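Local coordinates for TRAP-type transporter, periplasmic component (Cupriavidus necator, PDB 4P8B), which binds (S)-2-acetolactate as the solute-binding component of a TRAP-type transporter, probably capturing it in the periplasm for uptake into the cell, at residues 147-152 with 241-246; 154-159 with 234-239; 161-166 with 298-303; 216-221 with 289-294. All coordinates share one frame; numbering follows the deposited sequence.

Contact 1: 147-152 with 241-246; sequences LAWGEN and ADPLIF
Asp242 OD2 accepts a hydrogen bond from Asn152 ND2 at 3.0 Å and a second from the hydroxyl of Ser97. The amide nitrogen arrives on the syn side of OD2, 22° out of the carboxylate plane, with the amide and carboxylate planes turned 73° apart. With chi1 at 57°, CG of Asp242 stands between its backbone N and carbonyl carbon, which carries the carboxylate to the side chain of Asn152. OD1 pairs with Arg155. Backbone bonds continue the antiparallel pairing of strands 144-154 and 241-249: Asn152 N reaches Asp242 O, and Gly150 exchanges two bonds with Leu244, its N lying 2.8 Å from Leu244 O. Gly150 passes close to the edge of the Phe246 ring, where CE1 is 3.8 Å from Gly150 N. On the face shared by Trp149, Ile245 and Pro243, the indole runs beside Ile245, CZ3 meeting CG1 at 3.7 Å, while CE3 touches Pro243 CB. This strand pair lies at one side of the five-stranded sheet in the periplasmic binding-protein fold. Asn152 also makes a weak hydrogen bond to acetolactate, and Asp242, itself a pocket residue, helps position that amide; the carboxylate would be expected to polarise the amide N-H and help balance the arginine charge.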
loop_
_atom_site.group_PDB
_atom_site.type_symbol
_atom_site.label_atom_id
_atom_site.label_comp_id
_atom_site.label_asym_id
_atom_site.label_seq_id
_atom_site.Cartn_x
_atom_site.Cartn_y
_atom_site.Cartn_z
ATOM N N LEU A 147 -9.252 -12.334 2.194
ATOM C CA LEU A 147 -8.712 -13.683 2.120
ATOM C C LEU A 147 -7.228 -13.804 2.468
ATOM O O LEU A 147 -6.783 -14.865 2.892
ATOM C CB LEU A 147 -8.920 -14.239 0.717
ATOM C CG LEU A 147 -10.384 -14.358 0.273
ATOM C CD1 LEU A 147 -10.453 -14.866 -1.162
ATOM C CD2 LEU A 147 -11.222 -15.253 1.196
ATOM N N ALA A 148 -6.446 -12.759 2.207
ATOM C CA ALA A 148 -5.012 -12.824 2.443
ATOM C C ALA A 148 -4.403 -11.448 2.411
ATOM O O ALA A 148 -5.008 -10.494 1.924
ATOM C CB ALA A 148 -4.345 -13.684 1.391
ATOM N N TRP A 149 -3.189 -11.371 2.944
ATOM C CA TRP A 149 -2.374 -10.169 2.929
ATOM C C TRP A 149 -1.237 -10.276 1.930
ATOM O O TRP A 149 -0.599 -11.325 1.785
ATOM C CB TRP A 149 -1.741 -9.925 4.310
ATOM C CG TRP A 149 -2.707 -9.660 5.428
ATOM C CD1 TRP A 149 -3.271 -10.583 6.263
ATOM C CD2 TRP A 149 -3.233 -8.394 5.816
ATOM N NE1 TRP A 149 -4.111 -9.959 7.139
ATOM C CE2 TRP A 149 -4.104 -8.619 6.902
ATOM C CE3 TRP A 149 -3.040 -7.081 5.358
ATOM C CZ2 TRP A 149 -4.797 -7.579 7.529
ATOM C CZ3 TRP A 149 -3.711 -6.060 5.996
ATOM C CH2 TRP A 149 -4.590 -6.316 7.067
ATOM N N GLY A 150 -0.981 -9.153 1.270
ATOM C CA GLY A 150 0.235 -8.923 0.500
ATOM C C GLY A 150 0.911 -7.672 1.013
ATOM O O GLY A 150 0.687 -7.225 2.132
ATOM N N GLU A 151 1.744 -7.087 0.162
ATOM C CA GLU A 151 2.534 -5.919 0.551
ATOM C C GLU A 151 2.871 -5.015 -0.611
ATOM O O GLU A 151 3.288 -5.469 -1.671
ATOM C CB GLU A 151 3.828 -6.387 1.202
ATOM C CG GLU A 151 4.691 -5.259 1.784
ATOM C CD GLU A 151 5.582 -5.781 2.869
ATOM O OE1 GLU A 151 5.030 -6.411 3.780
ATOM O OE2 GLU A 151 6.819 -5.630 2.787
ATOM N N ASN A 152 2.697 -3.711 -0.405
ATOM C CA ASN A 152 3.298 -2.711 -1.290
ATOM C C ASN A 152 4.657 -2.380 -0.675
ATOM O O ASN A 152 5.685 -2.722 -1.257
ATOM C CB ASN A 152 2.367 -1.515 -1.431
ATOM C CG ASN A 152 2.481 -0.825 -2.796
ATOM O OD1 ASN A 152 3.071 -1.353 -3.746
ATOM N ND2 ASN A 152 1.891 0.342 -2.888
ATOM N N ALA A 241 3.942 2.023 5.916
ATOM C CA ALA A 241 3.974 0.982 4.899
ATOM C C ALA A 241 2.550 0.563 4.614
ATOM O O ALA A 241 1.781 0.358 5.550
ATOM C CB ALA A 241 4.790 -0.211 5.322
ATOM N N ASP A 242 2.198 0.400 3.343
ATOM C CA ASP A 242 0.887 -0.108 2.997
ATOM C C ASP A 242 0.948 -1.586 2.651
ATOM O O ASP A 242 1.620 -1.974 1.670
ATOM C CB ASP A 242 0.147 0.726 1.903
ATOM C CG ASP A 242 0.900 0.891 0.591
ATOM O OD1 ASP A 242 2.121 1.170 0.587
ATOM O OD2 ASP A 242 0.215 0.858 -0.469
ATOM N N PRO A 243 0.257 -2.412 3.430
ATOM C CA PRO A 243 0.018 -3.785 2.997
ATOM C C PRO A 243 -1.018 -3.807 1.909
ATOM O O PRO A 243 -1.683 -2.808 1.638
ATOM C CB PRO A 243 -0.440 -4.477 4.278
ATOM C CG PRO A 243 -0.983 -3.403 5.149
ATOM C CD PRO A 243 -0.409 -2.098 4.708
ATOM N N LEU A 244 -1.151 -4.974 1.294
ATOM C CA LEU A 244 -2.214 -5.236 0.344
ATOM C C LEU A 244 -3.164 -6.240 0.933
ATOM O O LEU A 244 -2.769 -7.043 1.768
ATOM C CB LEU A 244 -1.646 -5.783 -0.971
ATOM C CG LEU A 244 -0.570 -4.967 -1.666
ATOM C CD1 LEU A 244 -0.016 -5.714 -2.871
ATOM C CD2 LEU A 244 -1.083 -3.589 -2.049
ATOM N N ILE A 245 -4.411 -6.230 0.464
ATOM C CA ILE A 245 -5.395 -7.228 0.858
ATOM C C ILE A 245 -6.044 -7.800 -0.394
ATOM O O ILE A 245 -6.448 -7.070 -1.308
ATOM C CB ILE A 245 -6.477 -6.645 1.795
ATOM C CG1 ILE A 245 -5.813 -5.941 2.986
ATOM C CG2 ILE A 245 -7.422 -7.741 2.273
ATOM C CD1 ILE A 245 -6.808 -5.257 3.921
ATOM N N PHE A 246 -6.126 -9.129 -0.398
ATOM C CA PHE A 246 -6.784 -9.916 -1.437
ATOM C C PHE A 246 -8.248 -10.066 -1.014
ATOM O O PHE A 246 -8.515 -10.603 0.076
ATOM C CB PHE A 246 -6.124 -11.309 -1.540
ATOM C CG PHE A 246 -4.714 -11.315 -2.073
ATOM C CD1 PHE A 246 -3.675 -10.790 -1.342
ATOM C CD2 PHE A 246 -4.432 -11.890 -3.311
ATOM C CE1 PHE A 246 -2.405 -10.810 -1.830
ATOM C CE2 PHE A 246 -3.154 -11.907 -3.801
ATOM C CZ PHE A 246 -2.147 -11.374 -3.076
#

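Contact 2: 154-159 with 234-239; sequences FREVSN and VTTWGY. With X2X ((2S)-2-hydroxy-2-methyl-3-oxobutanoic acid), chain D.
Val157 and Trp237 cross at about a right angle where an antiparallel strand pair of the four-stranded sheet, 156-159 with 233-235, runs out into a turn. Val157 CG1 sits over one face of the indole, 3.8 Å from the centroid of the five-membered ring, a CH-pi contact. Tyr239 CB covers the opposite face. The indole N-H is directed at the backbone just before strand 156-159: NE1 donates to Arg155 O at 3.1 Å, tilted from the ring plane and bent to 136°. The same oxygen lies at the edge of the Tyr239 ring, 3.2 Å from CD1. Glu156, bent at chi2 (-58°), folds its carboxylate back over the turn, where OE1 receives Gly238 N through its syn lone pair at 2.8 Å. Arg155, whose NE pairs with Glu215, carries its guanidinium to acetolactate. The ligand lies at the guanidinium edge: Arg155 NH1 donates to hydroxyl oxygen OAF and NH2 to carboxylate oxygen OAE, each at 3.0 Å.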
loop_
_atom_site.group_PDB
_atom_site.type_symbol
_atom_site.label_atom_id
_atom_site.label_comp_id
_atom_site.label_asym_id
_atom_site.label_seq_id
_atom_site.Cartn_x
_atom_site.Cartn_y
_atom_site.Cartn_z
ATOM N N PHE A 154 7.201 -0.181 2.592
ATOM C CA PHE A 154 7.554 1.082 3.254
ATOM C C PHE A 154 7.699 2.190 2.231
ATOM O O PHE A 154 8.421 2.039 1.218
ATOM C CB PHE A 154 8.823 0.942 4.110
ATOM C CG PHE A 154 8.554 0.305 5.438
ATOM C CD1 PHE A 154 8.044 1.053 6.473
ATOM C CD2 PHE A 154 8.776 -1.039 5.629
ATOM C CE1 PHE A 154 7.763 0.463 7.711
ATOM C CE2 PHE A 154 8.489 -1.634 6.851
ATOM C CZ PHE A 154 7.987 -0.875 7.886
ATOM N N ARG A 155 7.009 3.293 2.470
ATOM C CA ARG A 155 6.844 4.330 1.458
ATOM C C ARG A 155 7.884 5.430 1.664
ATOM O O ARG A 155 7.789 6.225 2.583
ATOM C CB ARG A 155 5.413 4.874 1.489
ATOM C CG ARG A 155 4.369 3.790 1.254
ATOM C CD ARG A 155 2.944 4.306 1.287
ATOM N NE ARG A 155 2.606 5.185 0.160
ATOM C CZ ARG A 155 2.171 4.791 -1.024
ATOM N NH1 ARG A 155 2.068 3.510 -1.307
ATOM N NH2 ARG A 155 1.868 5.685 -1.948
ATOM N N GLU A 156 8.905 5.427 0.805
ATOM C CA GLU A 156 10.048 6.324 0.932
ATOM C C GLU A 156 9.795 7.591 0.119
ATOM O O GLU A 156 9.278 7.522 -1.005
ATOM C CB GLU A 156 11.330 5.607 0.499
ATOM C CG GLU A 156 11.495 4.187 1.062
ATOM C CD GLU A 156 11.483 4.098 2.579
ATOM O OE1 GLU A 156 11.302 5.108 3.274
ATOM O OE2 GLU A 156 11.645 2.957 3.087
ATOM N N VAL A 157 10.132 8.735 0.680
ATOM C CA VAL A 157 9.879 10.024 0.037
ATOM C C VAL A 157 10.978 10.401 -0.956
ATOM O O VAL A 157 12.174 10.294 -0.657
ATOM C CB VAL A 157 9.635 11.132 1.106
ATOM C CG1 VAL A 157 10.867 11.347 2.021
ATOM C CG2 VAL A 157 9.234 12.445 0.459
ATOM N N SER A 158 10.568 10.789 -2.156
ATOM C CA SER A 158 11.490 11.233 -3.187
ATOM C C SER A 158 11.110 12.618 -3.648
ATOM O O SER A 158 9.976 13.055 -3.510
ATOM C CB SER A 158 11.497 10.291 -4.383
ATOM O OG SER A 158 10.285 10.357 -5.139
ATOM N N ASN A 159 12.078 13.307 -4.234
ATOM C CA ASN A 159 11.815 14.587 -4.869
ATOM C C ASN A 159 12.938 14.955 -5.835
ATOM O O ASN A 159 13.954 14.246 -5.894
ATOM C CB ASN A 159 11.599 15.693 -3.825
ATOM C CG ASN A 159 12.881 16.205 -3.218
ATOM O OD1 ASN A 159 13.348 17.289 -3.561
ATOM N ND2 ASN A 159 13.437 15.454 -2.272
ATOM N N VAL A 234 16.051 10.457 -2.640
ATOM C CA VAL A 234 15.172 9.606 -1.854
ATOM C C VAL A 234 15.669 9.569 -0.420
ATOM O O VAL A 234 16.861 9.469 -0.191
ATOM C CB VAL A 234 15.201 8.150 -2.387
ATOM C CG1 VAL A 234 14.515 7.190 -1.412
ATOM C CG2 VAL A 234 14.572 8.061 -3.753
ATOM N N THR A 235 14.742 9.624 0.540
ATOM C CA THR A 235 15.076 9.362 1.944
ATOM C C THR A 235 14.293 8.170 2.426
ATOM O O THR A 235 13.076 8.132 2.312
ATOM C CB THR A 235 14.786 10.573 2.807
ATOM O OG1 THR A 235 15.649 11.615 2.385
ATOM C CG2 THR A 235 15.057 10.289 4.303
ATOM N N THR A 236 15.020 7.183 2.947
ATOM C CA THR A 236 14.391 5.937 3.337
ATOM C C THR A 236 13.841 6.013 4.764
ATOM O O THR A 236 14.177 5.183 5.624
ATOM C CB THR A 236 15.379 4.788 3.225
ATOM O OG1 THR A 236 16.529 5.086 4.024
ATOM C CG2 THR A 236 15.785 4.557 1.755
ATOM N N TRP A 237 13.007 7.005 5.019
ATOM C CA TRP A 237 12.471 7.258 6.360
ATOM C C TRP A 237 11.472 6.228 6.870
ATOM O O TRP A 237 11.205 6.202 8.066
ATOM C CB TRP A 237 11.851 8.633 6.397
ATOM C CG TRP A 237 10.640 8.874 5.519
ATOM C CD1 TRP A 237 10.125 8.067 4.532
ATOM C CD2 TRP A 237 9.801 10.023 5.565
ATOM N NE1 TRP A 237 9.035 8.670 3.965
ATOM C CE2 TRP A 237 8.801 9.864 4.585
ATOM C CE3 TRP A 237 9.812 11.196 6.338
ATOM C CZ2 TRP A 237 7.808 10.808 4.392
ATOM C CZ3 TRP A 237 8.831 12.125 6.140
ATOM C CH2 TRP A 237 7.841 11.934 5.163
ATOM N N GLY A 238 10.939 5.371 6.014
ATOM C CA GLY A 238 10.034 4.323 6.454
ATOM C C GLY A 238 8.820 4.837 7.196
ATOM O O GLY A 238 8.346 4.147 8.123
ATOM N N TYR A 239 8.264 5.991 6.845
ATOM C CA TYR A 239 7.275 6.632 7.709
ATOM C C TYR A 239 5.997 5.804 7.849
ATOM O O TYR A 239 5.397 5.773 8.936
ATOM C CB TYR A 239 6.965 8.083 7.326
ATOM C CG TYR A 239 6.016 8.327 6.155
ATOM C CD1 TYR A 239 6.184 7.713 4.899
ATOM C CD2 TYR A 239 4.997 9.238 6.290
ATOM C CE1 TYR A 239 5.318 7.994 3.849
ATOM C CE2 TYR A 239 4.154 9.547 5.249
ATOM C CZ TYR A 239 4.316 8.916 4.024
ATOM O OH TYR A 239 3.445 9.242 3.016
HETATM O OAD X2X D . -0.944 5.440 -5.750
HETATM C CAH X2X D . 0.093 4.906 -5.238
HETATM O OAE X2X D . 1.077 5.607 -4.860
HETATM C CAI X2X D . 0.164 3.425 -5.058
HETATM C CAB X2X D . 0.257 2.785 -6.426
HETATM O OAF X2X D . 1.183 3.071 -4.168
HETATM C CAG X2X D . -1.119 3.052 -4.387
HETATM O OAC X2X D . -2.056 2.601 -5.046
HETATM C CAA X2X D . -1.279 3.255 -2.919
#

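Contact 3: 161-166 with 298-303; sequences KREIRK and GVKVTH
Glu163 projects toward Thr302 with CG anti to the backbone N (chi1 179°) and CD continuing the extended chain (chi2 178°), while Thr302 holds OG1 anti to its carbonyl carbon. The two side chains cross at about a right angle. They join the loop after strand 156-159 to strand 300-302, an outermost strand of the four-stranded mixed sheet in this periplasmic binding-protein fold. Thr302 OG1 donates to Glu163 OE2 at 2.6 Å, meeting it on the anti side and 16° out of the carboxylate plane. A second donor, Arg165 NH1, comes to the same oxygen from above that plane, completing a salt bridge at 3.1 Å within the loop. OE2 is therefore gripped by a neutral and a charged donor, which would be expected to stabilise the carboxylate form. The methyl of Thr302 packs on the arginine: CG2 lies over one face of the guanidinium, 3.4 Å from Arg165 NH1. Glu308 pairs with NE of the same arginine. Lys300 passes obliquely by Glu163, its CE 3.8 Å from OE2; the charged NZ remains 4.7 Å from that oxygen, so the ammonium is near but not in contact. The other terminal nitrogen, Arg165 NH2, makes a weak, bent hydrogen bond to His303 O at 3.3 Å.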
loop_
_atom_site.group_PDB
_atom_site.type_symbol
_atom_site.label_atom_id
_atom_site.label_comp_id
_atom_site.label_asym_id
_atom_site.label_seq_id
_atom_site.Cartn_x
_atom_site.Cartn_y
_atom_site.Cartn_z
ATOM N N LYS A 161 14.364 18.145 -5.980
ATOM C CA LYS A 161 15.031 19.385 -5.580
ATOM C C LYS A 161 16.193 19.241 -4.634
ATOM O O LYS A 161 17.228 19.867 -4.859
ATOM C CB LYS A 161 14.025 20.354 -4.958
ATOM C CG LYS A 161 13.043 20.908 -5.988
ATOM C CD LYS A 161 12.262 22.083 -5.440
ATOM C CE LYS A 161 11.465 22.778 -6.537
ATOM N NZ LYS A 161 10.631 23.881 -5.981
ATOM N N ARG A 162 16.022 18.506 -3.547
ATOM C CA ARG A 162 17.049 18.503 -2.505
ATOM C C ARG A 162 16.929 17.314 -1.588
ATOM O O ARG A 162 15.895 16.663 -1.483
ATOM C CB ARG A 162 16.967 19.793 -1.668
ATOM C CG ARG A 162 15.624 19.982 -0.968
ATOM C CD ARG A 162 15.606 21.274 -0.147
ATOM N NE ARG A 162 14.297 21.581 0.429
ATOM C CZ ARG A 162 13.295 22.184 -0.212
ATOM N NH1 ARG A 162 13.420 22.555 -1.485
ATOM N NH2 ARG A 162 12.150 22.412 0.421
ATOM N N GLU A 163 18.012 17.049 -0.881
ATOM C CA GLU A 163 18.032 15.998 0.119
ATOM C C GLU A 163 17.111 16.319 1.295
ATOM O O GLU A 163 17.079 17.458 1.759
ATOM C CB GLU A 163 19.464 15.836 0.606
ATOM C CG GLU A 163 19.608 14.782 1.659
ATOM C CD GLU A 163 21.040 14.579 2.105
ATOM O OE1 GLU A 163 21.810 15.570 2.168
ATOM O OE2 GLU A 163 21.421 13.426 2.389
ATOM N N ILE A 164 16.365 15.322 1.757
ATOM C CA ILE A 164 15.521 15.456 2.941
ATOM C C ILE A 164 16.149 14.716 4.125
ATOM O O ILE A 164 16.299 13.484 4.120
ATOM C CB ILE A 164 14.110 14.901 2.680
ATOM C CG1 ILE A 164 13.430 15.671 1.558
ATOM C CG2 ILE A 164 13.282 14.919 3.955
ATOM C CD1 ILE A 164 12.018 15.161 1.241
ATOM N N ARG A 165 16.586 15.475 5.127
ATOM C CA ARG A 165 17.119 14.881 6.347
ATOM C C ARG A 165 16.317 15.261 7.585
ATOM O O ARG A 165 16.474 14.638 8.627
ATOM C CB ARG A 165 18.570 15.319 6.559
ATOM C CG ARG A 165 19.562 14.926 5.462
ATOM C CD ARG A 165 21.029 14.976 5.977
ATOM N NE ARG A 165 21.235 13.853 6.893
ATOM C CZ ARG A 165 21.679 12.650 6.523
ATOM N NH1 ARG A 165 22.064 12.420 5.271
ATOM N NH2 ARG A 165 21.763 11.667 7.414
ATOM N N LYS A 166 15.497 16.303 7.501
ATOM C CA LYS A 166 14.797 16.818 8.676
ATOM C C LYS A 166 13.528 17.513 8.209
ATOM O O LYS A 166 13.404 17.868 7.030
ATOM C CB LYS A 166 15.692 17.797 9.458
ATOM C CG LYS A 166 16.142 19.012 8.642
ATOM C CD LYS A 166 17.119 19.879 9.426
ATOM C CE LYS A 166 17.579 21.082 8.631
ATOM N NZ LYS A 166 18.369 20.713 7.439
ATOM N N GLY A 298 21.611 7.108 -10.680
ATOM C CA GLY A 298 21.773 8.527 -10.426
ATOM C C GLY A 298 20.879 9.052 -9.313
ATOM O O GLY A 298 20.591 10.236 -9.233
ATOM N N VAL A 299 20.445 8.174 -8.422
ATOM C CA VAL A 299 19.623 8.599 -7.288
ATOM C C VAL A 299 20.445 8.769 -6.014
ATOM O O VAL A 299 21.175 7.864 -5.616
ATOM C CB VAL A 299 18.501 7.591 -7.038
ATOM C CG1 VAL A 299 17.616 8.032 -5.879
ATOM C CG2 VAL A 299 17.661 7.424 -8.290
ATOM N N LYS A 300 20.357 9.944 -5.399
ATOM C CA LYS A 300 20.993 10.161 -4.103
ATOM C C LYS A 300 20.055 9.657 -3.016
ATOM O O LYS A 300 19.017 10.246 -2.776
ATOM C CB LYS A 300 21.289 11.630 -3.856
ATOM C CG LYS A 300 22.031 11.860 -2.567
ATOM C CD LYS A 300 22.373 13.320 -2.362
ATOM C CE LYS A 300 23.083 13.515 -1.038
ATOM N NZ LYS A 300 24.508 13.149 -1.192
ATOM N N VAL A 301 20.441 8.564 -2.370
ATOM C CA VAL A 301 19.620 7.929 -1.336
ATOM C C VAL A 301 20.203 8.286 0.017
ATOM O O VAL A 301 21.379 8.072 0.280
ATOM C CB VAL A 301 19.585 6.397 -1.505
ATOM C CG1 VAL A 301 18.698 5.746 -0.423
ATOM C CG2 VAL A 301 19.074 6.026 -2.870
ATOM N N THR A 302 19.335 8.834 0.865
ATOM C CA THR A 302 19.689 9.299 2.196
ATOM C C THR A 302 19.080 8.381 3.245
ATOM O O THR A 302 17.893 8.080 3.196
ATOM C CB THR A 302 19.135 10.718 2.384
ATOM O OG1 THR A 302 19.810 11.603 1.477
ATOM C CG2 THR A 302 19.306 11.200 3.810
ATOM N N HIS A 303 19.912 7.942 4.175
ATOM C CA HIS A 303 19.486 7.156 5.331
ATOM C C HIS A 303 19.628 8.030 6.571
ATOM O O HIS A 303 20.687 8.594 6.833
ATOM C CB HIS A 303 20.345 5.887 5.419
ATOM C CG HIS A 303 20.318 5.069 4.159
ATOM N ND1 HIS A 303 19.311 4.175 3.876
ATOM C CD2 HIS A 303 21.159 5.037 3.094
ATOM C CE1 HIS A 303 19.529 3.622 2.695
ATOM N NE2 HIS A 303 20.654 4.116 2.208
#

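Contact 4: 216-221 with 289-294; sequences NPQSVF and PAWKDM. With X2X ((2S)-2-hydroxy-2-methyl-3-oxobutanoic acid), chain D.
One face of the Trp291 indole carries the aliphatic part of Gln218: CG stands over the centre of the six-membered ring, 3.5 Å from its centroid, a CH-pi contact. The indole then turns an edge to Phe221, and this edge-to-face pair has its planes at 61°. Trp291 CZ3 lies above the phenyl face but offset toward the rim, 3.9 Å from Phe221 CD1. At the phenyl edge, in its plane, is the selenium of selenomethionine Met294, 3.7 Å from Phe221 CD1, in a Met-aromatic contact. These groups join two short helices, 218-223 and 289-295, of which the first begins after the N-cap residue Pro217. Gln218 and Phe221, one turn apart, both face the second helix. CG of Gln218 is anti to its backbone N (chi1 -172°), and the bend at chi2 takes CD off toward Ala290, whose CB is 3.5 Å away. The amide plane stands 85° from the indole. Val234 of the neighbouring strand packs on both Phe221 and Trp291. Just ahead of the first helix, Asn216 grips acetolactate in both senses: OD1 accepts from hydroxyl OAF at 2.7 Å, and ND2 donates to carboxylate oxygen OAE at 3.0 Å.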
loop_
_atom_site.group_PDB
_atom_site.type_symbol
_atom_site.label_atom_id
_atom_site.label_comp_id
_atom_site.label_asym_id
_atom_site.label_seq_id
_atom_site.Cartn_x
_atom_site.Cartn_y
_atom_site.Cartn_z
ATOM N N ASN A 216 6.542 6.278 -2.034
ATOM C CA ASN A 216 6.098 4.951 -2.500
ATOM C C ASN A 216 7.139 3.905 -2.138
ATOM O O ASN A 216 8.299 4.239 -1.834
ATOM C CB ASN A 216 5.904 4.934 -4.029
ATOM C CG ASN A 216 4.444 4.895 -4.453
ATOM O OD1 ASN A 216 3.717 3.982 -4.094
ATOM N ND2 ASN A 216 4.021 5.863 -5.250
ATOM N N PRO A 217 6.752 2.626 -2.135
ATOM C CA PRO A 217 7.741 1.590 -1.857
ATOM C C PRO A 217 8.852 1.541 -2.895
ATOM O O PRO A 217 8.680 1.939 -4.066
ATOM C CB PRO A 217 6.894 0.301 -1.852
ATOM C CG PRO A 217 5.518 0.762 -1.619
ATOM C CD PRO A 217 5.414 2.059 -2.356
ATOM N N GLN A 218 9.992 0.988 -2.500
ATOM C CA GLN A 218 11.107 0.869 -3.400
ATOM C C GLN A 218 10.743 0.113 -4.666
ATOM O O GLN A 218 11.172 0.469 -5.745
ATOM C CB GLN A 218 12.287 0.185 -2.712
ATOM C CG GLN A 218 13.577 0.200 -3.533
ATOM C CD GLN A 218 13.654 -0.905 -4.544
ATOM O OE1 GLN A 218 12.943 -1.901 -4.445
ATOM N NE2 GLN A 218 14.511 -0.736 -5.557
ATOM N N SER A 219 9.938 -0.929 -4.549
ATOM C CA SER A 219 9.658 -1.732 -5.727
ATOM C C SER A 219 8.827 -0.978 -6.769
ATOM O O SER A 219 8.922 -1.267 -7.957
ATOM C CB SER A 219 8.980 -3.041 -5.343
ATOM O OG SER A 219 7.727 -2.802 -4.737
ATOM N N VAL A 220 8.026 -0.029 -6.313
ATOM C CA VAL A 220 7.222 0.836 -7.160
ATOM C C VAL A 220 8.121 1.904 -7.776
ATOM O O VAL A 220 8.086 2.108 -8.989
ATOM C CB VAL A 220 6.071 1.442 -6.360
ATOM C CG1 VAL A 220 5.305 2.448 -7.183
ATOM C CG2 VAL A 220 5.141 0.330 -5.851
ATOM N N PHE A 221 8.981 2.532 -6.970
ATOM C CA PHE A 221 9.969 3.495 -7.483
ATOM C C PHE A 221 10.770 2.856 -8.596
ATOM O O PHE A 221 10.987 3.450 -9.656
ATOM C CB PHE A 221 10.885 3.908 -6.312
ATOM C CG PHE A 221 11.908 4.954 -6.654
ATOM C CD1 PHE A 221 13.092 4.596 -7.273
ATOM C CD2 PHE A 221 11.670 6.286 -6.372
ATOM C CE1 PHE A 221 14.046 5.557 -7.568
ATOM C CE2 PHE A 221 12.625 7.253 -6.701
ATOM C CZ PHE A 221 13.788 6.883 -7.283
ATOM N N PRO A 289 20.409 -3.598 -0.667
ATOM C CA PRO A 289 20.906 -3.639 -2.046
ATOM C C PRO A 289 19.942 -3.012 -3.044
ATOM O O PRO A 289 20.395 -2.437 -4.034
ATOM C CB PRO A 289 21.037 -5.140 -2.341
ATOM C CG PRO A 289 21.028 -5.816 -1.023
ATOM C CD PRO A 289 20.298 -4.940 -0.069
ATOM N N ALA A 290 18.637 -3.097 -2.804
ATOM C CA ALA A 290 17.711 -2.601 -3.790
ATOM C C ALA A 290 17.847 -1.091 -3.949
ATOM O O ALA A 290 17.724 -0.573 -5.052
ATOM C CB ALA A 290 16.292 -2.985 -3.419
ATOM N N TRP A 291 18.072 -0.376 -2.853
ATOM C CA TRP A 291 18.294 1.065 -2.971
ATOM C C TRP A 291 19.662 1.387 -3.586
ATOM O O TRP A 291 19.801 2.375 -4.305
ATOM C CB TRP A 291 18.088 1.770 -1.616
ATOM C CG TRP A 291 16.627 1.984 -1.319
ATOM C CD1 TRP A 291 15.903 1.465 -0.277
ATOM C CD2 TRP A 291 15.714 2.772 -2.088
ATOM N NE1 TRP A 291 14.594 1.882 -0.361
ATOM C CE2 TRP A 291 14.452 2.677 -1.471
ATOM C CE3 TRP A 291 15.835 3.528 -3.258
ATOM C CZ2 TRP A 291 13.331 3.338 -1.969
ATOM C CZ3 TRP A 291 14.714 4.169 -3.756
ATOM C CH2 TRP A 291 13.470 4.059 -3.108
ATOM N N LYS A 292 20.658 0.546 -3.348
ATOM C CA LYS A 292 21.942 0.739 -4.011
ATOM C C LYS A 292 21.780 0.604 -5.514
ATOM O O LYS A 292 22.460 1.289 -6.283
ATOM C CB LYS A 292 22.960 -0.261 -3.476
ATOM C CG LYS A 292 23.329 -0.001 -2.026
ATOM C CD LYS A 292 24.292 -1.052 -1.491
ATOM C CE LYS A 292 24.602 -0.818 -0.016
ATOM N NZ LYS A 292 25.461 -1.899 0.559
ATOM N N ASP A 293 20.888 -0.276 -5.949
ATOM C CA ASP A 293 20.593 -0.408 -7.370
ATOM C C ASP A 293 20.083 0.910 -7.954
ATOM O O ASP A 293 20.361 1.234 -9.109
ATOM C CB ASP A 293 19.575 -1.528 -7.605
ATOM C CG ASP A 293 20.140 -2.898 -7.288
ATOM O OD1 ASP A 293 21.381 -3.049 -7.333
ATOM O OD2 ASP A 293 19.339 -3.816 -6.995
HETATM N N MSE A 294 19.336 1.668 -7.166
HETATM C CA MSE A 294 18.787 2.950 -7.604
HETATM C C MSE A 294 19.873 4.017 -7.602
HETATM O O MSE A 294 19.931 4.845 -8.508
HETATM C CB MSE A 294 17.653 3.364 -6.681
HETATM C CG MSE A 294 16.488 2.422 -6.699
HETATM SE SE MSE A 294 15.685 2.160 -8.434
HETATM C CE MSE A 294 16.570 0.503 -8.907
HETATM O OAD X2X D . -0.944 5.440 -5.750
HETATM C CAH X2X D . 0.093 4.906 -5.238
HETATM O OAE X2X D . 1.077 5.607 -4.860
HETATM C CAI X2X D . 0.164 3.425 -5.058
HETATM C CAB X2X D . 0.257 2.785 -6.426
HETATM O OAF X2X D . 1.183 3.071 -4.168
HETATM C CAG X2X D . -1.119 3.052 -4.387
HETATM O OAC X2X D . -2.056 2.601 -5.046
HETATM C CAA X2X D . -1.279 3.255 -2.919
#

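Overall arrangement
From the N terminus, the chain reaches 147-152, then 154-159 and 161-166, before 216-221 opens contact 4. Segment 234-239 returns to close contact 2, and 241-246 closes contact 1 immediately afterwards, so the loop of contact 2 lies within that of contact 1. Segment 289-294 closes contact 4 and 298-303 closes contact 3, whose span encloses contact 4. Contacts 1 and 2 each cross contacts 3 and 4. Contact 1 belongs to the five-stranded sheet, while contacts 2 and 3 share the four-stranded sheet, against which contact 4 sets two helices. The Asp242-Arg155 salt bridge links contacts 1 and 2; Asn152, Arg155 and Asn216 bring contacts 1, 2 and 4 to the acetolactate.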